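Local coordinates for glucosamine-6-phosphate deaminase (Bacillus subtilis, PDB 2BKX), which is an enzyme of Rossmann-like alpha/beta fold, with fructose-6-phosphate bound in a pocket at its central sheet, at residues S13-R18 / T230-R235; L195-K200 / R207-G212. One frame throughout, in Å; residues are numbered along the deposited sequence.

Contact 1 of 2, residues S13-R18 / T230-R235; sequences SQIAAR and TVLIDR
Leu232 CD1 lies over one face of the flat peptide unit that joins Ile15 to Ala16, almost directly above the nitrogen, with Ala16 N 3.8 Å away. No aromatic ring takes part, and this peptide is the planar group that the leucine covers. To either side of its nitrogen the same methyl meets a side chain: Ile15 CG2 is 3.9 Å from Leu232 CD1, and Ala16 CB is 4.0 Å from it. The second branch, Leu232 CD2, turns to the isoleucine and comes within 4.1 Å of Ile15 CG2.

The torsions explain this reach. Leu232 holds CG anti to its own carbonyl carbon (chi1 -56°) and carries CD1 on in an extended line from CA (chi2 -180°), which brings that methyl to the helix surface. In Ile15 it is CG2, the branch anti to the backbone N, that meets the leucine, and the two side chains cross obliquely. Alanine suits position 16 because its single methyl lets the strand residue come right down to the helix backbone: the CA atoms of Ala16 and Leu232 are 7.8 Å apart. The side chains that meet are all aliphatic, as befits a largely buried seam between helix and sheet.

Neighbouring strands widen the seam. Met4 of strand 2-6 touches both Ile15 and Leu232, while Leu196 of strand 193-197 touches both Ala16 and Leu232. On another side of the helix, Ala17 packs against Leu47 of helix 41-53.

Helix 9-26 thus lies against a run of parallel strands, 2-6, 229-234 and 193-197, with Leu232 of the middle strand meeting Ile15 and Ala16. Aliphatic residues from strand and helix meeting in this way form the helix-to-sheet layer characteristic of Rossmann-like alpha/beta folds.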
loop_
_atom_site.group_PDB
_atom_site.type_symbol
_atom_site.label_atom_id
_atom_site.label_comp_id
_atom_site.label_asym_id
_atom_site.label_seq_id
_atom_site.Cartn_x
_atom_site.Cartn_y
_atom_site.Cartn_z
ATOM N N SER A 13 -13.278 5.812 0.659
ATOM C CA SER A 13 -12.687 5.892 -0.654
ATOM C C SER A 13 -12.723 7.304 -1.240
ATOM O O SER A 13 -11.758 7.718 -1.910
ATOM C CB SER A 13 -13.433 4.927 -1.578
ATOM O OG SER A 13 -13.269 3.563 -1.152
ATOM N N GLN A 14 -13.822 8.032 -1.009
ATOM C CA GLN A 14 -13.904 9.418 -1.442
ATOM C C GLN A 14 -12.823 10.271 -0.792
ATOM O O GLN A 14 -12.149 11.075 -1.460
ATOM C CB GLN A 14 -15.305 9.981 -1.126
ATOM C CG GLN A 14 -15.494 11.479 -1.446
ATOM C CD GLN A 14 -16.564 12.208 -0.604
ATOM O OE1 GLN A 14 -17.218 13.153 -1.095
ATOM N NE2 GLN A 14 -16.714 11.820 0.656
ATOM N N ILE A 15 -12.718 10.163 0.514
ATOM C CA ILE A 15 -11.761 10.961 1.279
ATOM C C ILE A 15 -10.331 10.608 0.877
ATOM O O ILE A 15 -9.508 11.489 0.659
ATOM C CB ILE A 15 -11.978 10.771 2.802
ATOM C CG1 ILE A 15 -13.351 11.297 3.177
ATOM C CG2 ILE A 15 -10.870 11.476 3.580
ATOM C CD1 ILE A 15 -13.795 11.015 4.591
ATOM N N ALA A 16 -10.051 9.320 0.701
ATOM C CA ALA A 16 -8.710 8.892 0.294
ATOM C C ALA A 16 -8.357 9.425 -1.076
ATOM O O ALA A 16 -7.229 9.846 -1.323
ATOM C CB ALA A 16 -8.639 7.356 0.331
ATOM N N ALA A 17 -9.300 9.347 -2.007
ATOM C CA ALA A 17 -9.042 9.855 -3.340
ATOM C C ALA A 17 -8.795 11.356 -3.311
ATOM O O ALA A 17 -7.915 11.859 -4.012
ATOM C CB ALA A 17 -10.173 9.493 -4.258
ATOM N N ARG A 18 -9.545 12.054 -2.479
ATOM C CA ARG A 18 -9.364 13.506 -2.375
ATOM C C ARG A 18 -7.981 13.873 -1.828
ATOM O O ARG A 18 -7.294 14.781 -2.354
ATOM C CB ARG A 18 -10.494 14.102 -1.531
ATOM C CG ARG A 18 -10.390 15.609 -1.292
ATOM C CD ARG A 18 -10.405 16.404 -2.573
ATOM N NE ARG A 18 -11.665 16.196 -3.269
ATOM C CZ ARG A 18 -11.895 16.493 -4.532
ATOM N NH1 ARG A 18 -10.929 16.980 -5.288
ATOM N NH2 ARG A 18 -13.095 16.257 -5.041
ATOM N N THR A 230 -2.389 9.796 8.508
ATOM C CA THR A 230 -3.834 9.854 8.561
ATOM C C THR A 230 -4.317 8.421 8.407
ATOM O O THR A 230 -3.891 7.710 7.517
ATOM C CB THR A 230 -4.371 10.721 7.447
ATOM O OG1 THR A 230 -3.882 12.043 7.619
ATOM C CG2 THR A 230 -5.899 10.751 7.366
ATOM N N VAL A 231 -5.255 8.023 9.259
ATOM C CA VAL A 231 -5.811 6.669 9.253
ATOM C C VAL A 231 -7.310 6.785 9.045
ATOM O O VAL A 231 -8.010 7.387 9.881
ATOM C CB VAL A 231 -5.528 5.895 10.571
ATOM C CG1 VAL A 231 -6.015 4.482 10.434
ATOM C CG2 VAL A 231 -4.074 5.968 10.984
ATOM N N LEU A 232 -7.800 6.203 7.949
ATOM C CA LEU A 232 -9.219 6.206 7.640
ATOM C C LEU A 232 -9.762 4.840 7.983
ATOM O O LEU A 232 -9.233 3.834 7.499
ATOM C CB LEU A 232 -9.476 6.550 6.180
ATOM C CG LEU A 232 -8.896 7.856 5.671
ATOM C CD1 LEU A 232 -9.280 8.002 4.192
ATOM C CD2 LEU A 232 -9.300 9.052 6.470
ATOM N N ILE A 233 -10.813 4.795 8.823
ATOM C CA ILE A 233 -11.331 3.514 9.319
ATOM C C ILE A 233 -12.833 3.522 9.140
ATOM O O ILE A 233 -13.488 4.420 9.658
ATOM C CB ILE A 233 -11.007 3.344 10.802
ATOM C CG1 ILE A 233 -9.492 3.556 11.065
ATOM C CG2 ILE A 233 -11.410 1.972 11.292
ATOM C CD1 ILE A 233 -9.054 3.571 12.539
ATOM N N ASP A 234 -13.374 2.544 8.428
ATOM C CA ASP A 234 -14.829 2.466 8.319
ATOM C C ASP A 234 -15.468 1.852 9.564
ATOM O O ASP A 234 -14.781 1.405 10.473
ATOM C CB ASP A 234 -15.295 1.873 7.009
ATOM C CG ASP A 234 -15.090 0.397 6.881
ATOM O OD1 ASP A 234 -14.769 -0.313 7.868
ATOM O OD2 ASP A 234 -15.308 -0.080 5.743
ATOM N N ARG A 235 -16.799 1.889 9.643
ATOM C CA ARG A 235 -17.530 1.513 10.873
ATOM C C ARG A 235 -17.236 0.078 11.270
ATOM O O ARG A 235 -17.012 -0.238 12.421
ATOM C CB ARG A 235 -19.039 1.747 10.700
ATOM C CG ARG A 235 -19.361 3.172 10.443
ATOM C CD ARG A 235 -19.162 4.075 11.630
ATOM N NE ARG A 235 -18.986 5.469 11.215
ATOM C CZ ARG A 235 -18.971 6.517 12.034
ATOM N NH1 ARG A 235 -18.800 7.738 11.525
ATOM N NH2 ARG A 235 -19.104 6.356 13.350
#

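Contact 2 of 2, residues L195-K200 / R207-G212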
loop_
_atom_site.group_PDB
_atom_site.type_symbol
_atom_site.label_atom_id
_atom_site.label_comp_id
_atom_site.label_asym_id
_atom_site.label_seq_id
_atom_site.Cartn_x
_atom_site.Cartn_y
_atom_site.Cartn_z
ATOM N N LEU A 195 -3.191 5.618 5.713
ATOM C CA LEU A 195 -3.503 4.230 6.035
ATOM C C LEU A 195 -5.014 4.049 5.946
ATOM O O LEU A 195 -5.778 4.744 6.610
ATOM C CB LEU A 195 -2.957 3.853 7.417
ATOM C CG LEU A 195 -3.374 2.500 7.968
ATOM C CD1 LEU A 195 -2.902 1.362 7.103
ATOM C CD2 LEU A 195 -2.845 2.353 9.372
ATOM N N LEU A 196 -5.432 3.087 5.120
ATOM C CA LEU A 196 -6.835 2.801 4.869
ATOM C C LEU A 196 -7.192 1.452 5.510
ATOM O O LEU A 196 -6.509 0.470 5.306
ATOM C CB LEU A 196 -7.084 2.686 3.363
ATOM C CG LEU A 196 -6.604 3.859 2.523
ATOM C CD1 LEU A 196 -6.874 3.641 1.037
ATOM C CD2 LEU A 196 -7.218 5.155 3.017
ATOM N N ILE A 197 -8.312 1.422 6.220
ATOM C CA ILE A 197 -8.730 0.228 6.944
ATOM C C ILE A 197 -10.232 0.065 6.831
ATOM O O ILE A 197 -10.995 0.933 7.293
ATOM C CB ILE A 197 -8.321 0.236 8.418
ATOM C CG1 ILE A 197 -6.868 0.664 8.607
ATOM C CG2 ILE A 197 -8.500 -1.198 8.968
ATOM C CD1 ILE A 197 -6.398 0.749 10.051
ATOM N N SER A 198 -10.641 -1.089 6.302
ATOM C CA SER A 198 -12.052 -1.358 6.048
ATOM C C SER A 198 -12.436 -2.795 6.405
ATOM O O SER A 198 -11.737 -3.733 6.081
ATOM C CB SER A 198 -12.382 -1.122 4.547
ATOM O OG SER A 198 -13.713 -1.493 4.250
ATOM N N GLY A 199 -13.584 -2.922 7.057
ATOM C CA GLY A 199 -14.189 -4.221 7.247
ATOM C C GLY A 199 -13.868 -4.896 8.560
ATOM O O GLY A 199 -12.843 -4.642 9.187
ATOM N N LYS A 200 -14.763 -5.815 8.948
ATOM C CA LYS A 200 -14.651 -6.551 10.217
ATOM C C LYS A 200 -13.363 -7.351 10.378
ATOM O O LYS A 200 -12.865 -7.533 11.507
ATOM C CB LYS A 200 -15.875 -7.479 10.326
ATOM C CG LYS A 200 -16.017 -8.259 11.576
ATOM C CD LYS A 200 -17.418 -8.900 11.615
ATOM C CE LYS A 200 -17.400 -10.248 12.360
ATOM N NZ LYS A 200 -18.403 -11.187 11.758
ATOM N N ARG A 207 -7.899 -2.177 16.794
ATOM C CA ARG A 207 -7.781 -2.093 18.252
ATOM C C ARG A 207 -6.330 -2.021 18.706
ATOM O O ARG A 207 -5.961 -1.180 19.522
ATOM C CB ARG A 207 -8.496 -3.275 18.918
ATOM C CG ARG A 207 -8.529 -3.183 20.428
ATOM C CD ARG A 207 -9.154 -4.437 21.032
ATOM N NE ARG A 207 -9.147 -4.432 22.489
ATOM C CZ ARG A 207 -10.086 -3.860 23.224
ATOM N NH1 ARG A 207 -9.993 -3.880 24.560
ATOM N NH2 ARG A 207 -11.118 -3.255 22.640
ATOM N N LYS A 208 -5.502 -2.910 18.173
ATOM C CA LYS A 208 -4.086 -2.912 18.548
ATOM C C LYS A 208 -3.393 -1.614 18.119
ATOM O O LYS A 208 -2.571 -1.060 18.844
ATOM C CB LYS A 208 -3.340 -4.133 17.980
ATOM C CG LYS A 208 -3.711 -5.452 18.634
ATOM C CD LYS A 208 -2.785 -6.599 18.187
ATOM C CE LYS A 208 -3.172 -7.930 18.799
ATOM N NZ LYS A 208 -2.211 -9.017 18.461
ATOM N N LEU A 209 -3.698 -1.111 16.933
ATOM C CA LEU A 209 -3.088 0.122 16.456
ATOM C C LEU A 209 -3.422 1.278 17.398
ATOM O O LEU A 209 -2.541 2.046 17.859
ATOM C CB LEU A 209 -3.550 0.435 15.020
ATOM C CG LEU A 209 -2.956 1.695 14.433
ATOM C CD1 LEU A 209 -1.428 1.513 14.264
ATOM C CD2 LEU A 209 -3.646 2.000 13.135
ATOM N N LEU A 210 -4.700 1.382 17.738
ATOM C CA LEU A 210 -5.180 2.486 18.555
ATOM C C LEU A 210 -4.750 2.384 20.025
ATOM O O LEU A 210 -4.658 3.409 20.699
ATOM C CB LEU A 210 -6.689 2.632 18.435
ATOM C CG LEU A 210 -7.209 3.023 17.076
ATOM C CD1 LEU A 210 -8.724 3.112 17.104
ATOM C CD2 LEU A 210 -6.567 4.302 16.537
ATOM N N GLU A 211 -4.486 1.182 20.523
ATOM C CA GLU A 211 -3.986 0.992 21.911
ATOM C C GLU A 211 -2.566 1.545 22.052
ATOM O O GLU A 211 -2.158 1.918 23.128
ATOM C CB GLU A 211 -4.046 -0.485 22.320
ATOM C CG GLU A 211 -5.486 -0.909 22.673
ATOM C CD GLU A 211 -5.670 -2.366 23.112
ATOM O OE1 GLU A 211 -4.957 -3.268 22.617
ATOM O OE2 GLU A 211 -6.602 -2.602 23.934
ATOM N N GLY A 212 -1.809 1.651 20.961
ATOM C CA GLY A 212 -0.585 2.473 20.979
ATOM C C GLY A 212 0.676 1.829 21.510
ATOM O O GLY A 212 1.681 2.515 21.709
#
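The side chains of Leu195 and Leu209 meet tip to tip, Leu195 CD2 and Leu209 CD2 standing 3.9 Å apart. The same methyl of Leu209 has a looser neighbour in Ile197, whose CD1 is 4.3 Å from Leu209 CD2. With CG anti to its backbone N (chi1 -179°), Leu209 extends from the helix to the sheet, where the two residues it meets are two positions apart on the strand and so present their side chains on the same face. Branched aliphatic residues suit this buried junction. It lies within the beta-alpha-beta unit of strand 193-197, helix 203-211 and strand 229-234, in which the helix covers the two neighbouring parallel strands. Val231 of the second strand touches both Leu195 and Ile197, and Leu223 also packs on Leu195. Further out, the carbonyl of Leu209 accepts a hydrogen bond from His224 NE2. Gly212, the first residue to leave helical angles, takes a positive phi (84°) that glycine adopts easily. On the exposed side of the helix Arg207 NE and Glu211 OE2 are 3.5 Å apart, a salt bridge of charge alone because the oxygen lies well off the guanidinium plane; Arg207 NH2 bonds to the carbonyl of Leu240.

Both contacts are buried and apolar, yet they lie on opposite faces of the same sheet. In contact 1 helix 9-26 packs on strand 229-234; in contact 2 helix 203-211 packs on the adjacent strand 193-197. Contact 2 is local, within one beta-alpha-beta unit, whereas contact 1 joins segments from the two ends of the chain and encloses contact 2 in sequence. The strands unite them: Leu232 N lies 2.8 Å from Leu195 O, a probable hydrogen bond. Polar chemistry appears past the hydrophobic stretch, where Asp234 OD2 and Ser198 OG are 2.6 Å apart, probably hydrogen-bonded.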